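Local coordinates for SusD-like carbohydrate binding protein BF1063 (Bacteroides fragilis NCTC 9343, PDB 3I4G) that probably binds carbohydrate at the bacterial outer membrane as a SusD-like protein, at residues Y241-T246 against Y365-T370; I255-N260 against G380-I385. All blocks are in the same frame, centred on the assembly; numbering follows the deposited sequence. Where two conformers were deposited one is given.

Interaction 1 of 2, residues Y241-T246 against Y365-T370; sequences YPSTGT and YFEEST. With EDO (1,2-ethanediol), chain C.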
loop_
_atom_site.group_PDB
_atom_site.type_symbol
_atom_site.label_atom_id
_atom_site.label_comp_id
_atom_site.label_asym_id
_atom_site.label_seq_id
_atom_site.Cartn_x
_atom_site.Cartn_y
_atom_site.Cartn_z
ATOM N N TYR A 241 -2.878 12.356 -7.128
ATOM C CA TYR A 241 -3.798 13.487 -6.985
ATOM C C TYR A 241 -5.108 13.219 -7.715
ATOM O O TYR A 241 -5.089 12.595 -8.776
ATOM C CB TYR A 241 -3.202 14.765 -7.555
ATOM C CG TYR A 241 -1.971 15.329 -6.929
ATOM C CD1 TYR A 241 -1.535 15.003 -5.649
ATOM C CD2 TYR A 241 -1.268 16.289 -7.627
ATOM C CE1 TYR A 241 -0.392 15.602 -5.101
ATOM C CE2 TYR A 241 -0.175 16.897 -7.104
ATOM C CZ TYR A 241 0.250 16.556 -5.833
ATOM O OH TYR A 241 1.367 17.205 -5.318
ATOM N N PRO A 242 -6.229 13.685 -7.180
ATOM C CA PRO A 242 -7.488 13.448 -7.871
ATOM C C PRO A 242 -7.591 14.085 -9.273
ATOM O O PRO A 242 -8.195 13.474 -10.171
ATOM C CB PRO A 242 -8.538 14.034 -6.903
ATOM C CG PRO A 242 -7.857 14.778 -5.902
ATOM C CD PRO A 242 -6.432 14.304 -5.867
ATOM N N SER A 243 -6.980 15.246 -9.475
ATOM C CA SER A 243 -7.145 15.958 -10.743
ATOM C C SER A 243 -6.377 15.342 -11.902
ATOM O O SER A 243 -6.694 15.611 -13.059
ATOM C CB SER A 243 -6.709 17.428 -10.607
ATOM O OG SER A 243 -7.521 18.152 -9.691
ATOM N N THR A 244 -5.363 14.534 -11.588
ATOM C CA THR A 244 -4.466 13.961 -12.559
ATOM C C THR A 244 -4.245 12.458 -12.503
ATOM O O THR A 244 -3.657 11.871 -13.411
ATOM C CB THR A 244 -3.093 14.652 -12.330
ATOM O OG1 THR A 244 -2.730 14.586 -10.943
ATOM C CG2 THR A 244 -3.136 16.133 -12.762
ATOM N N GLY A 245 -4.670 11.834 -11.410
ATOM C CA GLY A 245 -4.364 10.445 -11.180
ATOM C C GLY A 245 -5.016 9.430 -12.073
ATOM O O GLY A 245 -4.611 8.267 -12.074
ATOM N N THR A 246 -6.064 9.825 -12.794
ATOM C CA THR A 246 -6.697 8.917 -13.748
ATOM C C THR A 246 -6.418 9.306 -15.194
ATOM O O THR A 246 -6.921 8.610 -16.091
ATOM C CB THR A 246 -8.235 8.844 -13.567
ATOM O OG1 THR A 246 -8.820 10.089 -13.937
ATOM C CG2 THR A 246 -8.613 8.498 -12.154
ATOM N N TYR A 365 -0.328 12.058 -1.853
ATOM C CA TYR A 365 -1.796 11.985 -1.957
ATOM C C TYR A 365 -2.525 13.310 -1.737
ATOM O O TYR A 365 -3.739 13.358 -1.890
ATOM C CB TYR A 365 -2.372 10.920 -1.009
ATOM C CG TYR A 365 -1.894 9.518 -1.220
ATOM C CD1 TYR A 365 -2.278 8.768 -2.331
ATOM C CD2 TYR A 365 -1.057 8.908 -0.289
ATOM C CE1 TYR A 365 -1.824 7.477 -2.523
ATOM C CE2 TYR A 365 -0.585 7.626 -0.492
ATOM C CZ TYR A 365 -0.982 6.903 -1.589
ATOM O OH TYR A 365 -0.553 5.626 -1.739
ATOM N N PHE A 366 -1.789 14.374 -1.429
ATOM C CA PHE A 366 -2.402 15.693 -1.154
ATOM C C PHE A 366 -2.085 16.700 -2.235
ATOM O O PHE A 366 -0.958 17.140 -2.370
ATOM C CB PHE A 366 -1.985 16.195 0.244
ATOM C CG PHE A 366 -2.353 15.226 1.350
ATOM C CD1 PHE A 366 -3.677 14.833 1.549
ATOM C CD2 PHE A 366 -1.414 14.674 2.153
ATOM C CE1 PHE A 366 -4.008 13.910 2.514
ATOM C CE2 PHE A 366 -1.759 13.749 3.125
ATOM C CZ PHE A 366 -3.045 13.374 3.315
ATOM N N GLU A 367 -3.111 17.018 -3.033
ATOM C CA GLU A 367 -3.012 17.978 -4.137
ATOM C C GLU A 367 -3.058 19.362 -3.534
ATOM O O GLU A 367 -4.132 19.976 -3.465
ATOM C CB GLU A 367 -4.146 17.686 -5.128
ATOM C CG GLU A 367 -4.142 18.548 -6.383
ATOM C CD GLU A 367 -5.267 18.182 -7.353
ATOM O OE1 GLU A 367 -5.657 17.015 -7.499
ATOM O OE2 GLU A 367 -5.780 19.103 -8.013
ATOM N N GLU A 368 -1.887 19.911 -3.214
ATOM C CA GLU A 368 -1.760 21.095 -2.368
ATOM C C GLU A 368 -2.292 22.383 -2.940
ATOM O O GLU A 368 -2.691 23.237 -2.178
ATOM C CB GLU A 368 -0.281 21.323 -2.007
ATOM C CG GLU A 368 0.321 20.173 -1.217
ATOM C CD GLU A 368 1.815 20.359 -1.066
ATOM O OE1 GLU A 368 2.231 21.402 -0.556
ATOM O OE2 GLU A 368 2.590 19.423 -1.445
ATOM N N SER A 369 -2.313 22.556 -4.244
ATOM C CA SER A 369 -2.791 23.828 -4.785
ATOM C C SER A 369 -4.305 23.888 -4.935
ATOM O O SER A 369 -4.853 24.975 -5.127
ATOM C CB SER A 369 -2.132 24.100 -6.127
ATOM O OG SER A 369 -2.456 23.088 -7.058
ATOM N N THR A 370 -4.984 22.752 -4.780
ATOM C CA THR A 370 -6.434 22.707 -4.988
ATOM C C THR A 370 -7.168 22.681 -3.646
ATOM O O THR A 370 -6.891 21.817 -2.810
ATOM C CB THR A 370 -6.782 21.478 -5.815
ATOM O OG1 THR A 370 -6.035 21.497 -7.032
ATOM C CG2 THR A 370 -8.248 21.463 -6.163
HETATM C C1 EDO C . -7.368 15.206 -1.004
HETATM O O1 EDO C . -7.694 13.799 -0.958
HETATM C C2 EDO C . -6.544 15.379 -2.273
HETATM O O2 EDO C . -5.734 16.527 -2.126
HETATM O O HOH W 1 1.698 17.164 -2.592
HETATM O O HOH W 2 0.648 19.950 -5.173
#
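A type I beta turn from E367 to T370 meets the loop that carries Y241, P242 and S243, joined mostly by one glutamate. The side chain of E367 has CG anti to the backbone N (chi1 -177°) and stays extended beyond it (chi2 178°), which lets the carboxylate reach S243. S243 N gives E367 OE1 a bond of 3.0 Å, and in one of its two conformers S243 OG also donates to E367 OE2 at 2.6 Å, each oxygen using its syn lone pair. T370 OG1 adds a second donor to OE2 on the anti side, 28° out of the carboxylate plane, which should help to stabilise the negative charge. At the backbone end, E367 CA lies over one face of the Y241 ring, offset toward its rim, 3.7 Å from the centroid, in a CH-pi contact. Two waters at the Y241 hydroxyl tie it to the turn; one lies within hydrogen-bonding distance of F366 O and E368 OE2, and the other accepts from E368 N. An ethanediol, probably from the crystallisation liquor, takes the E367 N-H. Around this loop pair, F366 packs on helix 266-270 and strand 329-330, while Y365 touches T382 and P383 of strand 380-386.

Interaction 2 of 2, residues I255-N260 against G380-I385; sequences IQYLEN and GLTPVI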
loop_
_atom_site.group_PDB
_atom_site.type_symbol
_atom_site.label_atom_id
_atom_site.label_comp_id
_atom_site.label_asym_id
_atom_site.label_seq_id
_atom_site.Cartn_x
_atom_site.Cartn_y
_atom_site.Cartn_z
ATOM N N ILE A 255 -8.206 3.412 -6.616
ATOM C CA ILE A 255 -9.467 3.775 -5.984
ATOM C C ILE A 255 -9.669 5.274 -6.154
ATOM O O ILE A 255 -8.825 6.069 -5.720
ATOM C CB ILE A 255 -9.495 3.425 -4.483
ATOM C CG1 ILE A 255 -9.002 2.007 -4.179
ATOM C CG2 ILE A 255 -10.905 3.657 -3.977
ATOM C CD1 ILE A 255 -9.751 0.875 -4.942
ATOM N N GLN A 256 -10.760 5.655 -6.826
ATOM C CA GLN A 256 -11.106 7.037 -7.010
ATOM C C GLN A 256 -12.202 7.406 -6.014
ATOM O O GLN A 256 -13.218 6.722 -5.951
ATOM C CB GLN A 256 -11.592 7.303 -8.436
ATOM C CG GLN A 256 -12.066 8.717 -8.643
ATOM C CD GLN A 256 -12.407 8.984 -10.061
ATOM O OE1 GLN A 256 -13.406 8.448 -10.579
ATOM N NE2 GLN A 256 -11.642 9.829 -10.691
ATOM N N TYR A 257 -12.013 8.494 -5.280
ATOM C CA TYR A 257 -12.975 9.056 -4.348
ATOM C C TYR A 257 -13.512 10.350 -4.937
ATOM O O TYR A 257 -12.749 11.217 -5.323
ATOM C CB TYR A 257 -12.294 9.306 -3.018
ATOM C CG TYR A 257 -11.735 8.087 -2.344
ATOM C CD1 TYR A 257 -10.451 7.659 -2.580
ATOM C CD2 TYR A 257 -12.486 7.391 -1.403
ATOM C CE1 TYR A 257 -9.934 6.542 -1.957
ATOM C CE2 TYR A 257 -11.993 6.273 -0.772
ATOM C CZ TYR A 257 -10.728 5.860 -1.051
ATOM O OH TYR A 257 -10.225 4.767 -0.387
ATOM N N LEU A 258 -14.833 10.467 -4.988
ATOM C CA LEU A 258 -15.549 11.641 -5.488
ATOM C C LEU A 258 -16.303 12.228 -4.331
ATOM O O LEU A 258 -17.100 11.545 -3.665
ATOM C CB LEU A 258 -16.493 11.275 -6.618
ATOM C CG LEU A 258 -15.872 10.679 -7.880
ATOM C CD1 LEU A 258 -16.991 10.402 -8.876
ATOM C CD2 LEU A 258 -14.831 11.572 -8.527
ATOM N N GLU A 259 -16.079 13.514 -4.074
ATOM C CA GLU A 259 -16.664 14.175 -2.907
ATOM C C GLU A 259 -18.179 14.127 -2.880
ATOM O O GLU A 259 -18.760 14.109 -1.791
ATOM C CB GLU A 259 -16.178 15.633 -2.796
ATOM C CG GLU A 259 -16.576 16.482 -3.954
ATOM C CD GLU A 259 -16.030 17.896 -3.859
ATOM O OE1 GLU A 259 -15.443 18.298 -2.826
ATOM O OE2 GLU A 259 -16.169 18.642 -4.840
ATOM N N ASN A 260 -18.847 14.036 -4.022
ATOM C CA ASN A 260 -20.333 13.937 -3.974
ATOM C C ASN A 260 -20.878 12.509 -3.706
ATOM O O ASN A 260 -22.100 12.321 -3.629
ATOM C CB ASN A 260 -20.977 14.512 -5.252
ATOM C CG ASN A 260 -20.674 15.986 -5.496
ATOM O OD1 ASN A 260 -20.213 16.724 -4.597
ATOM N ND2 ASN A 260 -21.001 16.449 -6.739
ATOM N N GLY A 380 -10.240 12.234 -4.005
ATOM C CA GLY A 380 -8.954 11.570 -3.805
ATOM C C GLY A 380 -8.708 10.516 -4.834
ATOM O O GLY A 380 -9.634 10.038 -5.493
ATOM N N LEU A 381 -7.450 10.118 -4.993
ATOM C CA LEU A 381 -7.088 9.056 -5.920
ATOM C C LEU A 381 -5.908 8.307 -5.328
ATOM O O LEU A 381 -4.812 8.890 -5.165
ATOM C CB LEU A 381 -6.788 9.652 -7.283
ATOM C CG LEU A 381 -6.568 8.761 -8.497
ATOM C CD1 LEU A 381 -5.286 7.923 -8.368
ATOM C CD2 LEU A 381 -7.772 7.872 -8.712
ATOM N N THR A 382 -6.119 7.033 -5.001
ATOM C CA THR A 382 -5.063 6.214 -4.388
ATOM C C THR A 382 -4.768 5.012 -5.270
ATOM O O THR A 382 -5.564 4.044 -5.321
ATOM C CB THR A 382 -5.436 5.782 -2.974
ATOM O OG1 THR A 382 -6.600 4.957 -3.024
ATOM C CG2 THR A 382 -5.717 7.000 -2.107
ATOM N N PRO A 383 -3.641 5.037 -5.996
ATOM C CA PRO A 383 -3.288 3.874 -6.802
ATOM C C PRO A 383 -3.064 2.600 -6.002
ATOM O O PRO A 383 -2.539 2.650 -4.874
ATOM C CB PRO A 383 -1.975 4.307 -7.456
ATOM C CG PRO A 383 -2.091 5.816 -7.515
ATOM C CD PRO A 383 -2.694 6.153 -6.220
ATOM N N VAL A 384 -3.472 1.481 -6.607
ATOM C CA VAL A 384 -3.271 0.148 -6.067
ATOM C C VAL A 384 -2.168 -0.556 -6.851
ATOM O O VAL A 384 -1.298 -1.212 -6.280
ATOM C CB VAL A 384 -4.590 -0.635 -6.101
ATOM C CG1 VAL A 384 -4.361 -2.028 -5.580
ATOM C CG2 VAL A 384 -5.651 0.058 -5.243
ATOM N N ILE A 385 -2.184 -0.442 -8.176
ATOM C CA ILE A 385 -1.154 -0.989 -9.047
ATOM C C ILE A 385 -0.682 0.107 -9.986
ATOM O O ILE A 385 -1.461 0.650 -10.776
ATOM C CB ILE A 385 -1.651 -2.168 -9.915
ATOM C CG1 ILE A 385 -2.193 -3.330 -9.066
ATOM C CG2 ILE A 385 -0.549 -2.659 -10.878
ATOM C CD1 ILE A 385 -1.178 -4.063 -8.167
HETATM O O HOH W 3 -7.670 4.225 -0.569
#
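Y257 and G380 form one end of a two-stranded antiparallel sheet, and the tyrosine side chain reaches back over the neighbouring strand. Its CB lies 3.7 Å from G380 O. CG stands anti to the carbonyl carbon (chi1 -61°), and beyond it CD1 passes 3.8 Å from the same G380 O, which lies near the ring plane at its edge. CE1 comes next, with T382 OG1 also at the edge, and at the tip Y257 OH meets a water at 2.6 Å that is also bonded to T382 OG1. Glycine at 380 has no side chain to stand beside the ring. Along the backbone, Y257 and G380 exchange two hydrogen bonds, as do I255 and T382; Q256 and L381 form the non-hydrogen-bonded pair between them. On the face of I255, T382 and Y257, I255 CB rests 3.6 Å from T382 OG1, and I255 CG1 packs against V384 CG2 at 4.0 Å. L381 CD2, on the other face, touches Q256 CB. V384 and I385 then form a classic beta bulge opposite F253. Backbone bonds thus set the register, while the water gives two hydroxyls of this buried contact a shared polar partner beside apolar packing.

Overall arrangement
Interactions 1 and 2 illustrate how loops can be built onto a short sheet: their centres are 10 Å apart, and their segments alternate along the chain. Segment 241-246 precedes the strand holding I255, and segment 365-370 precedes strand 380-386, so each partner in the loop contact leads on to a partner in the strand pair. T246 CG2 lies 3.6 Å from L381 CD2, on the sheet face shared with Q256, and Y241 O lies 3.7 Å from L381 CB. N379, just before G380, accepts from the ethanediol of interaction 1 through its backbone O and from E259 N through OD1. Another ethanediol, which may mark a pocket, lies about 4 Å from the side chain of I255.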